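Side-chain contact in soluble lytic murein transglycosylase (Escherichia coli, PDB 1QSA), which cleaves the glycosidic bonds between N-acetylmuramic acid and N-acetylglucosamine in peptidoglycan, leaving a 1,6-anhydro bond in the N-acetylmuramic acid residue: residues A[254-259]-A[285-290]. Numbering follows the deposited sequence.
With SO4 (sulfate ion), chain D.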
loop_
_atom_site.group_PDB
_atom_site.type_symbol
_atom_site.label_atom_id
_atom_site.label_comp_id
_atom_site.label_asym_id
_atom_site.label_seq_id
_atom_site.Cartn_x
_atom_site.Cartn_y
_atom_site.Cartn_z
ATOM N N LEU A 254 21.780 -7.138 17.021
ATOM C CA LEU A 254 21.269 -6.492 18.224
ATOM C C LEU A 254 21.697 -5.016 18.245
ATOM O O LEU A 254 20.918 -4.149 18.632
ATOM C CB LEU A 254 21.768 -7.192 19.490
ATOM C CG LEU A 254 21.370 -8.657 19.683
ATOM C CD1 LEU A 254 21.799 -9.084 21.079
ATOM C CD2 LEU A 254 19.851 -8.843 19.514
ATOM N N ARG A 255 22.939 -4.749 17.840
ATOM C CA ARG A 255 23.437 -3.371 17.801
ATOM C C ARG A 255 22.614 -2.548 16.819
ATOM O O ARG A 255 22.241 -1.420 17.126
ATOM C CB ARG A 255 24.905 -3.322 17.380
ATOM C CG ARG A 255 25.877 -3.787 18.443
ATOM C CD ARG A 255 27.296 -3.365 18.083
ATOM N NE ARG A 255 28.267 -4.044 18.933
ATOM C CZ ARG A 255 28.992 -5.087 18.545
ATOM N NH1 ARG A 255 28.883 -5.558 17.310
ATOM N NH2 ARG A 255 29.836 -5.654 19.392
ATOM N N ASP A 256 22.313 -3.130 15.653
ATOM C CA ASP A 256 21.519 -2.452 14.616
ATOM C C ASP A 256 20.143 -2.072 15.151
ATOM O O ASP A 256 19.645 -0.971 14.904
ATOM C CB ASP A 256 21.331 -3.351 13.379
ATOM C CG ASP A 256 22.597 -3.528 12.553
ATOM O OD1 ASP A 256 23.638 -2.907 12.842
ATOM O OD2 ASP A 256 22.545 -4.311 11.587
ATOM N N ILE A 257 19.516 -3.016 15.854
ATOM C CA ILE A 257 18.193 -2.813 16.433
ATOM C C ILE A 257 18.171 -1.591 17.358
ATOM O O ILE A 257 17.280 -0.741 17.258
ATOM C CB ILE A 257 17.742 -4.084 17.184
ATOM C CG1 ILE A 257 17.363 -5.166 16.166
ATOM C CG2 ILE A 257 16.589 -3.786 18.142
ATOM C CD1 ILE A 257 17.259 -6.550 16.764
ATOM N N VAL A 258 19.180 -1.481 18.219
ATOM C CA VAL A 258 19.259 -0.359 19.149
ATOM C C VAL A 258 19.572 0.953 18.432
ATOM O O VAL A 258 18.946 1.980 18.713
ATOM C CB VAL A 258 20.293 -0.640 20.257
ATOM C CG1 VAL A 258 20.522 0.610 21.114
ATOM C CG2 VAL A 258 19.795 -1.773 21.137
ATOM N N ALA A 259 20.499 0.903 17.476
ATOM C CA ALA A 259 20.900 2.090 16.716
ATOM C C ALA A 259 19.711 2.759 16.036
ATOM O O ALA A 259 19.647 3.988 15.959
ATOM C CB ALA A 259 21.977 1.736 15.699
ATOM N N THR A 285 22.078 -1.635 4.979
ATOM C CA THR A 285 21.945 -0.489 4.092
ATOM C C THR A 285 20.905 0.515 4.603
ATOM O O THR A 285 21.159 1.721 4.636
ATOM C CB THR A 285 21.552 -0.932 2.679
ATOM O OG1 THR A 285 22.650 -1.635 2.093
ATOM C CG2 THR A 285 21.202 0.270 1.804
ATOM N N SER A 286 19.742 0.021 5.022
ATOM C CA SER A 286 18.690 0.919 5.497
ATOM C C SER A 286 19.107 1.702 6.744
ATOM O O SER A 286 18.762 2.868 6.866
ATOM C CB SER A 286 17.372 0.155 5.721
ATOM O OG SER A 286 17.548 -0.866 6.681
ATOM N N LEU A 287 19.880 1.078 7.635
ATOM C CA LEU A 287 20.353 1.759 8.845
ATOM C C LEU A 287 21.337 2.883 8.488
ATOM O O LEU A 287 21.248 3.991 9.022
ATOM C CB LEU A 287 21.007 0.766 9.800
ATOM C CG LEU A 287 21.582 1.327 11.111
ATOM C CD1 LEU A 287 20.517 2.089 11.924
ATOM C CD2 LEU A 287 22.175 0.172 11.916
ATOM N N ILE A 288 22.266 2.593 7.578
ATOM C CA ILE A 288 23.243 3.591 7.135
ATOM C C ILE A 288 22.502 4.742 6.453
ATOM O O ILE A 288 22.828 5.902 6.680
ATOM C CB ILE A 288 24.291 2.970 6.171
ATOM C CG1 ILE A 288 25.081 1.881 6.907
ATOM C CG2 ILE A 288 25.235 4.061 5.647
ATOM C CD1 ILE A 288 25.841 0.910 5.995
ATOM N N GLU A 289 21.488 4.425 5.642
ATOM C CA GLU A 289 20.700 5.466 4.975
ATOM C C GLU A 289 19.980 6.348 5.996
ATOM O O GLU A 289 19.871 7.573 5.812
ATOM C CB GLU A 289 19.687 4.848 4.007
ATOM C CG GLU A 289 20.347 4.289 2.743
ATOM C CD GLU A 289 19.367 3.597 1.822
ATOM O OE1 GLU A 289 18.479 2.866 2.320
ATOM O OE2 GLU A 289 19.475 3.789 0.595
ATOM N N ARG A 290 19.461 5.730 7.062
ATOM C CA ARG A 290 18.784 6.508 8.103
ATOM C C ARG A 290 19.792 7.472 8.756
ATOM O O ARG A 290 19.449 8.617 9.062
ATOM C CB ARG A 290 18.152 5.600 9.169
ATOM C CG ARG A 290 17.417 6.365 10.296
ATOM C CD ARG A 290 16.291 7.267 9.766
ATOM N NE ARG A 290 15.673 8.088 10.813
ATOM C CZ ARG A 290 16.052 9.326 11.126
ATOM N NH1 ARG A 290 17.047 9.906 10.471
ATOM N NH2 ARG A 290 15.430 9.997 12.092
HETATM S S SO4 D . 19.102 -3.969 5.079
HETATM O O1 SO4 D . 18.593 -2.656 4.649
HETATM O O2 SO4 D . 20.448 -4.180 4.492
HETATM O O3 SO4 D . 19.179 -4.048 6.548
HETATM O O4 SO4 D . 18.190 -5.023 4.597
#
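Leu287 spreads its two methyls over Asp256 and Ala259, which lie nearly one helical turn apart on the facing helix. Its CG is anti to the backbone N (chi1 179°), a torsion that carries the isobutyl group across to segment 254-259. CD2 alone reaches Asp256, 3.5 Å from its OD1, and also packs against the CB and CG of that residue. Both methyls, CD1 and CD2, lie 4.1 Å from the CB of Ala259, so the alanine methyl meets the fork of the leucine. No hydrogen bond links the two segments; apolar packing joins them, with CD2 set over the face of the Asp256 carboxylate. OD1 itself is gripped by polar partners beyond the contact, the NE2 of Gln252 one turn earlier and the hydroxyl of Ser282, which probably fix the rotation of the carboxylate beside the leucine methyl.

At the start of helix 285-298 a sulfate, probably from the crystallisation liquor, accepts hydrogen bonds from the first two N-H groups: Thr285 N lies 3.1 Å from O2, and Ser286 N lies 2.9 Å from O1. Ser286 OG donates a second bond to O1, also 2.9 Å long, and Ser284 OG adds another to the ion. The helix dipole would be expected to reinforce this anion binding.

Within the alpha-superhelix, away from the predicted catalytic glutamate, the contact joins helices 248-260 and 285-298 directly. Helix 269-280, between them in sequence, packs alongside through Ile279, which touches both Ala259 and Leu287, while helices 212-228 and 230-243 pack on other side chains of segment 254-259.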